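Long-range contacts in galactose-binding lectin (Enterobacter cloacae subsp. cloacae, PDB 6YF6), which binds a fucose derivative through a calcium ion in its C-terminal domain, the part present here, and probably galactose as its lectin name implies: residues A[10-14]-A[101-105]; A[51-57]-A[118-124]. All coordinates share one frame; numbering follows the deposited sequence.

Contact 1: A[10-14]-A[101-105]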
ATOM      1  N   ASN A  10       6.131  -2.664   5.409  1.00 35.21           N
ATOM      2  CA  ASN A  10       5.874  -1.278   5.035  1.00 35.00           C
ATOM      3  C   ASN A  10       6.699  -0.294   5.855  1.00 34.20           C
ATOM      4  O   ASN A  10       6.630   0.915   5.602  1.00 34.19           O
ATOM      5  CB  ASN A  10       4.380  -0.953   5.166  1.00 37.06           C
ATOM      6  CG  ASN A  10       3.826  -1.246   6.552  1.00 40.59           C
ATOM      7  OD1 ASN A  10       4.568  -1.339   7.530  1.00 40.55           O
ATOM      8  ND2 ASN A  10       2.510  -1.385   6.637  1.00 44.76           N
ATOM      9  N   PHE A  11       7.478  -0.785   6.820  1.00 34.59           N
ATOM     10  CA  PHE A  11       8.407   0.003   7.626  1.00 33.42           C
ATOM     11  C   PHE A  11       7.707   0.878   8.660  1.00 31.60           C
ATOM     12  O   PHE A  11       8.323   1.790   9.217  1.00 31.62           O
ATOM     13  CB  PHE A  11       9.324   0.855   6.736  1.00 33.58           C
ATOM     14  CG  PHE A  11      10.221   0.037   5.845  1.00 34.87           C
ATOM     15  CD1 PHE A  11       9.903  -0.160   4.511  1.00 35.06           C
ATOM     16  CD2 PHE A  11      11.364  -0.559   6.350  1.00 33.68           C
ATOM     17  CE1 PHE A  11      10.718  -0.926   3.692  1.00 34.71           C
ATOM     18  CE2 PHE A  11      12.180  -1.325   5.538  1.00 33.26           C
ATOM     19  CZ  PHE A  11      11.856  -1.509   4.208  1.00 34.54           C
ATOM     20  N   GLU A  12       6.432   0.614   8.944  1.00 32.54           N
ATOM     21  CA  GLU A  12       5.770   1.273  10.061  1.00 33.33           C
ATOM     22  C   GLU A  12       6.538   1.004  11.350  1.00 33.73           C
ATOM     23  O   GLU A  12       7.056  -0.095  11.566  1.00 34.17           O
ATOM     24  CB  GLU A  12       4.327   0.780  10.197  1.00 36.60           C
ATOM     25  CG  GLU A  12       3.350   1.410   9.217  1.00 38.96           C
ATOM     26  CD  GLU A  12       1.930   0.899   9.391  1.00 42.78           C
ATOM     27  OE1 GLU A  12       1.683   0.125  10.340  1.00 44.91           O
ATOM     28  OE2 GLU A  12       1.061   1.275   8.578  1.00 44.17           O
ATOM     29  N   ARG A  13       6.619   2.016  12.210  1.00 36.22           N
ATOM     30  CA  ARG A  13       7.330   1.915  13.480  1.00 41.79           C
ATOM     31  C   ARG A  13       8.817   1.631  13.284  1.00 38.28           C
ATOM     32  O   ARG A  13       9.491   1.159  14.206  1.00 36.38           O
ATOM     33  CB  ARG A  13       6.709   0.836  14.380  1.00 53.40           C
ATOM     34  CG  ARG A  13       5.182   0.860  14.459  1.00 66.68           C
ATOM     35  CD  ARG A  13       4.657   2.072  15.217  1.00 79.38           C
ATOM     36  NE  ARG A  13       4.801   3.310  14.451  1.00 88.51           N
ATOM     37  CZ  ARG A  13       3.798   4.004  13.915  1.00 96.36           C
ATOM     38  NH1 ARG A  13       2.537   3.604  14.041  1.00102.03           N
ATOM     39  NH2 ARG A  13       4.062   5.116  13.243  1.00 95.36           N
ATOM     40  N   ASP A  14       9.338   1.909  12.089  1.00 36.94           N
ATOM     41  CA  ASP A  14      10.741   1.661  11.759  1.00 35.64           C
ATOM     42  C   ASP A  14      11.095   0.180  11.868  1.00 34.10           C
ATOM     43  O   ASP A  14      12.244  -0.178  12.136  1.00 33.01           O
ATOM     44  CB  ASP A  14      11.671   2.500  12.640  1.00 37.43           C
ATOM     45  CG  ASP A  14      11.529   3.986  12.385  1.00 39.06           C
ATOM     46  OD1 ASP A  14      10.700   4.371  11.532  1.00 40.13           O
ATOM     47  OD2 ASP A  14      12.247   4.771  13.040  1.00 39.92           O
ATOM     48  N   GLN A 101      -4.948   1.228  16.764  1.00 30.47           N
ATOM     49  CA  GLN A 101      -3.652   1.911  16.883  1.00 33.04           C
ATOM     50  C   GLN A 101      -3.534   3.035  15.858  1.00 27.78           C
ATOM     51  O   GLN A 101      -3.755   2.821  14.662  1.00 25.66           O
ATOM     52  CB  GLN A 101      -2.511   0.911  16.704  1.00 45.88           C
ATOM     53  CG  GLN A 101      -1.132   1.504  16.940  1.00 62.83           C
ATOM     54  CD  GLN A 101      -0.131   0.483  17.444  1.00 83.20           C
ATOM     55  OE1 GLN A 101       0.891   0.233  16.806  1.00 90.50           O
ATOM     56  NE2 GLN A 101      -0.417  -0.111  18.600  1.00 91.55           N
ATOM     57  N   ALA A 102      -3.188   4.234  16.327  1.00 27.38           N
ATOM     58  CA  ALA A 102      -3.058   5.373  15.428  1.00 28.17           C
ATOM     59  C   ALA A 102      -1.959   5.114  14.405  1.00 27.83           C
ATOM     60  O   ALA A 102      -0.870   4.645  14.749  1.00 29.36           O
ATOM     61  CB  ALA A 102      -2.756   6.644  16.224  1.00 30.87           C
ATOM     62  N   ASN A 103      -2.262   5.398  13.140  1.00 29.11           N
ATOM     63  CA  ASN A 103      -1.307   5.321  12.035  1.00 31.77           C
ATOM     64  C   ASN A 103      -0.797   3.907  11.783  1.00 33.29           C
ATOM     65  O   ASN A 103       0.274   3.728  11.192  1.00 36.20           O
ATOM     66  CB  ASN A 103      -0.141   6.283  12.273  1.00 35.54           C
ATOM     67  CG  ASN A 103      -0.614   7.699  12.513  1.00 33.74           C
ATOM     68  OD1 ASN A 103      -1.227   8.314  11.640  1.00 29.72           O
ATOM     69  ND2 ASN A 103      -0.361   8.216  13.709  1.00 35.59           N
ATOM     70  N   GLU A 104      -1.545   2.893  12.206  1.00 31.09           N
ATOM     71  CA  GLU A 104      -1.327   1.520  11.764  1.00 32.25           C
ATOM     72  C   GLU A 104      -2.291   1.272  10.610  1.00 26.71           C
ATOM     73  O   GLU A 104      -3.512   1.239  10.807  1.00 24.39           O
ATOM     74  CB  GLU A 104      -1.545   0.516  12.892  1.00 37.96           C
ATOM     75  CG  GLU A 104      -1.635  -0.922  12.402  1.00 44.58           C
ATOM     76  CD  GLU A 104      -1.557  -1.941  13.521  1.00 49.95           C
ATOM     77  OE1 GLU A 104      -1.688  -1.551  14.701  1.00 51.06           O
ATOM     78  OE2 GLU A 104      -1.362  -3.137  13.216  1.00 52.14           O
ATOM     79  N   TRP A 105      -1.754   1.119   9.408  1.00 27.90           N
ATOM     80  CA  TRP A 105      -2.577   0.947   8.221  1.00 27.30           C
ATOM     81  C   TRP A 105      -2.945  -0.524   8.076  1.00 29.42           C
ATOM     82  O   TRP A 105      -2.068  -1.393   8.054  1.00 30.37           O
ATOM     83  CB  TRP A 105      -1.852   1.478   6.988  1.00 27.75           C
ATOM     84  CG  TRP A 105      -1.801   2.988   6.987  1.00 26.60           C
ATOM     85  CD1 TRP A 105      -0.802   3.779   7.483  1.00 27.59           C
ATOM     86  CD2 TRP A 105      -2.804   3.881   6.486  1.00 24.34           C
ATOM     87  NE1 TRP A 105      -1.119   5.106   7.316  1.00 26.30           N
ATOM     88  CE2 TRP A 105      -2.342   5.196   6.708  1.00 24.42           C
ATOM     89  CE3 TRP A 105      -4.048   3.696   5.875  1.00 23.04           C
ATOM     90  CZ2 TRP A 105      -3.078   6.318   6.333  1.00 23.73           C
ATOM     91  CZ3 TRP A 105      -4.779   4.813   5.505  1.00 22.82           C
ATOM     92  CH2 TRP A 105      -4.290   6.107   5.735  1.00 23.01           C
TER
HETATM   93  O   HOH W   1       0.351  -1.852   9.111  1.00 23.85           O
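Glu12 swings CG beside its own backbone N (chi1 -79°) and then runs extended, which carries its carboxylate over to the backbone of Glu104 and Trp105. There OE2 is gripped by the backbone N-H of Trp105 at 2.9 Å from Trp105 N, in a nearly straight bond (163° at the hydrogen) that reaches the oxygen on its syn side, somewhat out of the carboxylate plane. The same OE2 lies in the plane of the indole, at its edge, in contact with Trp105 CD1 at 3.3 Å; carboxylate and ring planes stand 52° apart. The other oxygen, OE1, rests 3.6 Å from Glu104 CA and takes a hydrogen bond from water 1, with 2.7 Å between Glu12 OE1 and the water. That water donates equally closely to Trp105 O and accepts weakly from Asn10 ND2, fastening both loops. Asn10 OD1 in turn accepts from Glu12 N at 3.0 Å, from above its carbonyl plane, an Asx turn in the loop after strand 7-9. Across the contact, residues 101 to 104 form a type II beta turn leading into strand 106-113, and the carboxylate of Glu12 meets the residues at its exit. Arg13, poorly ordered, bends at chi2 and chi3, bringing NH1 obliquely to 3.6 Å from Asn103 O and equally near Ala102 O. The contact joins two surface loops, with the Ala102 side chain about 13 Å from the calcium. The second subunit is close too: its Ala33 packs on Trp105, and its Arg36 makes a salt bridge to Asp14, while Lys138 of the same chain makes a cation-pi contact with the indole.

Contact 2: A[51-57]-A[118-124]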
ATOM      1  N   GLU A  51     -23.390   5.864   5.971  1.00 25.38           N
ATOM      2  CA  GLU A  51     -22.540   5.726   4.793  1.00 25.69           C
ATOM      3  C   GLU A  51     -21.690   6.984   4.640  1.00 25.81           C
ATOM      4  O   GLU A  51     -22.221   8.084   4.459  1.00 28.08           O
ATOM      5  CB  GLU A  51     -23.399   5.461   3.557  1.00 26.33           C
ATOM      6  CG  GLU A  51     -24.257   4.197   3.701  1.00 27.48           C
ATOM      7  CD  GLU A  51     -25.054   3.839   2.457  1.00 30.12           C
ATOM      8  OE1 GLU A  51     -25.136   4.661   1.522  1.00 31.28           O
ATOM      9  OE2 GLU A  51     -25.602   2.718   2.416  1.00 31.39           O
ATOM     10  N   ILE A  52     -20.367   6.817   4.732  1.00 24.58           N
ATOM     11  CA  ILE A  52     -19.444   7.948   4.727  1.00 23.76           C
ATOM     12  C   ILE A  52     -18.763   8.164   3.379  1.00 23.62           C
ATOM     13  O   ILE A  52     -18.281   9.279   3.115  1.00 24.78           O
ATOM     14  CB  ILE A  52     -18.373   7.775   5.826  1.00 24.75           C
ATOM     15  CG1 ILE A  52     -17.509   6.544   5.533  1.00 27.34           C
ATOM     16  CG2 ILE A  52     -19.032   7.650   7.194  1.00 23.68           C
ATOM     17  CD1 ILE A  52     -16.410   6.301   6.546  1.00 28.23           C
ATOM     18  N   LEU A  53     -18.672   7.135   2.540  1.00 22.15           N
ATOM     19  CA  LEU A  53     -18.138   7.254   1.191  1.00 25.08           C
ATOM     20  C   LEU A  53     -18.983   6.381   0.277  1.00 24.87           C
ATOM     21  O   LEU A  53     -19.314   5.248   0.637  1.00 26.42           O
ATOM     22  CB  LEU A  53     -16.675   6.803   1.106  1.00 28.39           C
ATOM     23  CG  LEU A  53     -15.526   7.804   1.229  1.00 31.57           C
ATOM     24  CD1 LEU A  53     -14.221   7.065   0.900  1.00 31.64           C
ATOM     25  CD2 LEU A  53     -15.703   9.025   0.339  1.00 34.67           C
ATOM     26  N   LYS A  54     -19.316   6.889  -0.907  1.00 25.72           N
ATOM     27  CA  LYS A  54     -20.203   6.171  -1.811  1.00 25.58           C
ATOM     28  C   LYS A  54     -19.669   6.231  -3.234  1.00 25.87           C
ATOM     29  O   LYS A  54     -19.060   7.221  -3.647  1.00 25.24           O
ATOM     30  CB  LYS A  54     -21.629   6.740  -1.754  1.00 29.89           C
ATOM     31  CG  LYS A  54     -22.386   6.358  -0.490  1.00 37.60           C
ATOM     32  CD  LYS A  54     -23.704   7.108  -0.372  1.00 48.55           C
ATOM     33  CE  LYS A  54     -24.803   6.449  -1.188  1.00 58.48           C
ATOM     34  NZ  LYS A  54     -26.069   7.233  -1.129  1.00 64.53           N
ATOM     35  N   LYS A  55     -19.895   5.143  -3.972  1.00 25.39           N
ATOM     36  CA  LYS A  55     -19.553   5.089  -5.386  1.00 25.68           C
ATOM     37  C   LYS A  55     -20.425   4.052  -6.080  1.00 24.85           C
ATOM     38  O   LYS A  55     -20.615   2.948  -5.564  1.00 23.59           O
ATOM     39  CB  LYS A  55     -18.078   4.737  -5.613  1.00 26.14           C
ATOM     40  CG  LYS A  55     -17.735   4.568  -7.085  1.00 26.31           C
ATOM     41  CD  LYS A  55     -16.238   4.425  -7.324  1.00 25.99           C
ATOM     42  CE  LYS A  55     -15.942   4.176  -8.798  1.00 27.20           C
ATOM     43  NZ  LYS A  55     -14.482   4.121  -9.069  1.00 28.62           N
ATOM     44  N   THR A  56     -20.936   4.413  -7.253  1.00 27.03           N
ATOM     45  CA  THR A  56     -21.569   3.445  -8.145  1.00 30.56           C
ATOM     46  C   THR A  56     -20.488   2.942  -9.095  1.00 28.94           C
ATOM     47  O   THR A  56     -20.123   3.617 -10.061  1.00 29.20           O
ATOM     48  CB  THR A  56     -22.745   4.061  -8.890  1.00 38.73           C
ATOM     49  OG1 THR A  56     -23.726   4.506  -7.944  1.00 38.69           O
ATOM     50  CG2 THR A  56     -23.387   3.027  -9.813  1.00 45.15           C
ATOM     51  N   LEU A  57     -19.963   1.757  -8.805  1.00 29.09           N
ATOM     52  CA  LEU A  57     -18.897   1.159  -9.600  1.00 29.93           C
ATOM     53  C   LEU A  57     -19.478   0.531 -10.861  1.00 29.66           C
ATOM     54  O   LEU A  57     -20.365  -0.325 -10.781  1.00 29.81           O
ATOM     55  CB  LEU A  57     -18.160   0.113  -8.773  1.00 31.25           C
ATOM     56  CG  LEU A  57     -16.935  -0.538  -9.414  1.00 34.91           C
ATOM     57  CD1 LEU A  57     -15.807   0.468  -9.566  1.00 38.78           C
ATOM     58  CD2 LEU A  57     -16.502  -1.724  -8.571  1.00 33.54           C
ATOM     59  N   GLN A 118     -23.191  -2.720 -12.787  1.00 32.54           N
ATOM     60  CA  GLN A 118     -22.699  -1.815 -11.762  1.00 31.65           C
ATOM     61  C   GLN A 118     -23.175  -2.273 -10.392  1.00 31.17           C
ATOM     62  O   GLN A 118     -24.102  -3.075 -10.266  1.00 32.19           O
ATOM     63  CB  GLN A 118     -23.154  -0.374 -12.023  1.00 34.18           C
ATOM     64  CG  GLN A 118     -24.664  -0.204 -12.073  1.00 37.69           C
ATOM     65  CD  GLN A 118     -25.076   1.207 -12.437  1.00 41.79           C
ATOM     66  OE1 GLN A 118     -24.538   1.799 -13.374  1.00 43.57           O
ATOM     67  NE2 GLN A 118     -26.035   1.756 -11.698  1.00 43.16           N
ATOM     68  N   ALA A 119     -22.518  -1.740  -9.364  1.00 29.36           N
ATOM     69  CA  ALA A 119     -22.863  -2.010  -7.977  1.00 27.90           C
ATOM     70  C   ALA A 119     -22.750  -0.719  -7.183  1.00 26.45           C
ATOM     71  O   ALA A 119     -21.854   0.093  -7.430  1.00 27.83           O
ATOM     72  CB  ALA A 119     -21.952  -3.077  -7.360  1.00 25.40           C
ATOM     73  N   GLU A 120     -23.665  -0.535  -6.236  1.00 26.54           N
ATOM     74  CA  GLU A 120     -23.660   0.628  -5.355  1.00 28.62           C
ATOM     75  C   GLU A 120     -22.853   0.273  -4.112  1.00 25.27           C
ATOM     76  O   GLU A 120     -23.280  -0.558  -3.302  1.00 26.05           O
ATOM     77  CB  GLU A 120     -25.086   1.043  -5.003  1.00 38.47           C
ATOM     78  CG  GLU A 120     -25.858   1.632  -6.181  1.00 54.57           C
ATOM     79  CD  GLU A 120     -27.278   2.033  -5.821  1.00 73.67           C
ATOM     80  OE1 GLU A 120     -27.462   2.757  -4.820  1.00 80.21           O
ATOM     81  OE2 GLU A 120     -28.213   1.629  -6.544  1.00 82.27           O
ATOM     82  N   LEU A 121     -21.685   0.889  -3.971  1.00 24.22           N
ATOM     83  CA  LEU A 121     -20.777   0.614  -2.868  1.00 24.90           C
ATOM     84  C   LEU A 121     -20.832   1.739  -1.847  1.00 26.38           C
ATOM     85  O   LEU A 121     -20.959   2.914  -2.204  1.00 27.82           O
ATOM     86  CB  LEU A 121     -19.343   0.455  -3.370  1.00 24.59           C
ATOM     87  CG  LEU A 121     -19.144  -0.595  -4.463  1.00 27.71           C
ATOM     88  CD1 LEU A 121     -17.681  -0.643  -4.882  1.00 27.94           C
ATOM     89  CD2 LEU A 121     -19.635  -1.958  -3.986  1.00 28.99           C
ATOM     90  N   ALA A 122     -20.715   1.376  -0.574  1.00 27.53           N
ATOM     91  CA  ALA A 122     -20.666   2.370   0.485  1.00 28.11           C
ATOM     92  C   ALA A 122     -19.750   1.874   1.590  1.00 25.78           C
ATOM     93  O   ALA A 122     -19.798   0.700   1.966  1.00 26.31           O
ATOM     94  CB  ALA A 122     -22.064   2.661   1.043  1.00 29.40           C
ATOM     95  N   VAL A 123     -18.897   2.772   2.079  1.00 24.32           N
ATOM     96  CA  VAL A 123     -18.161   2.562   3.319  1.00 23.12           C
ATOM     97  C   VAL A 123     -19.032   3.078   4.457  1.00 23.57           C
ATOM     98  O   VAL A 123     -19.607   4.168   4.363  1.00 25.27           O
ATOM     99  CB  VAL A 123     -16.802   3.277   3.282  1.00 23.32           C
ATOM    100  CG1 VAL A 123     -16.039   3.043   4.573  1.00 25.99           C
ATOM    101  CG2 VAL A 123     -15.986   2.802   2.086  1.00 22.27           C
ATOM    102  N   VAL A 124     -19.137   2.295   5.529  1.00 26.01           N
ATOM    103  CA  VAL A 124     -20.122   2.524   6.579  1.00 27.97           C
ATOM    104  C   VAL A 124     -19.403   2.710   7.906  1.00 26.34           C
ATOM    105  O   VAL A 124     -18.582   1.873   8.296  1.00 28.08           O
ATOM    106  CB  VAL A 124     -21.126   1.358   6.667  1.00 27.91           C
ATOM    107  CG1 VAL A 124     -22.113   1.587   7.802  1.00 27.59           C
ATOM    108  CG2 VAL A 124     -21.857   1.181   5.342  1.00 28.74           C
TER
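Val123 O takes the N-H of Ile52 at 2.8 Å from Ile52 N, almost in line with the carbonyl, and the CA of Glu51 also leans on it at 3.3 Å as a CA-H...O contact. Straight after this bond the register slips by one residue, a beta bulge at the corner where the chain turns at Leu53. From there the pairing is regular and antiparallel: Leu53 with Val123, Lys55 with Leu121 and Leu57 with Ala119 are hydrogen-bonded pairs, and Leu121 N reaches Lys55 O at 2.8 Å. At the bulge, Ile52 sets CG1 between its backbone N and carbonyl carbon (chi1 64°), which brings CD1 to 3.8 Å from Val123 CG1; on the face that Val123 shares with Leu53, Leu57 CB meets Leu121 CD1 at 4.0 Å. The other face is more polar. Glu51 lays its carboxylate across the Ala122 methyl, CD 3.5 Å from Ala122 CB, and its OE2 goes on to a salt bridge with Arg87; Lys54 NZ makes a long salt bridge to Glu51 OE1, 3.8 Å. Further along, the Thr56 methyl CG2 sits 3.5 Å from Gln118 NE2. In the beta sandwich strand 50-58 is the outer strand of its sheet within the chain, and 118-125 lies between it and strand 83-88. Strands 29-40, 65-74 and 135-143 of the facing sheet supply Phe40, Trp68 and Ile142 against Leu53, Val123, Leu121 and Leu57, while Leu53 and Lys54 pair with a strand of the second subunit, continuing the sheet across the interface, where Lys55 NZ bridges to Asp7 of that subunit.

How the contacts relate
Starting at the N terminus, the chain leaves strand 7-9 through residues 10-14, the first half of contact 1, and then passes along strand 29-40 to strand 50-58, where contact 2 begins. Residues 101-105, in the loop leading into strand 106-113, close the loop of contact 1 before 118-124 comes back to close that of contact 2. The two loops therefore cross. Contact 1 ties an N-terminal loop to the loop ahead of an outer strand of one sheet; contact 2 joins neighbouring strands of the other sheet. Their centres lie 27 Å apart on opposite sides of the chain's centre, and both touch the second subunit.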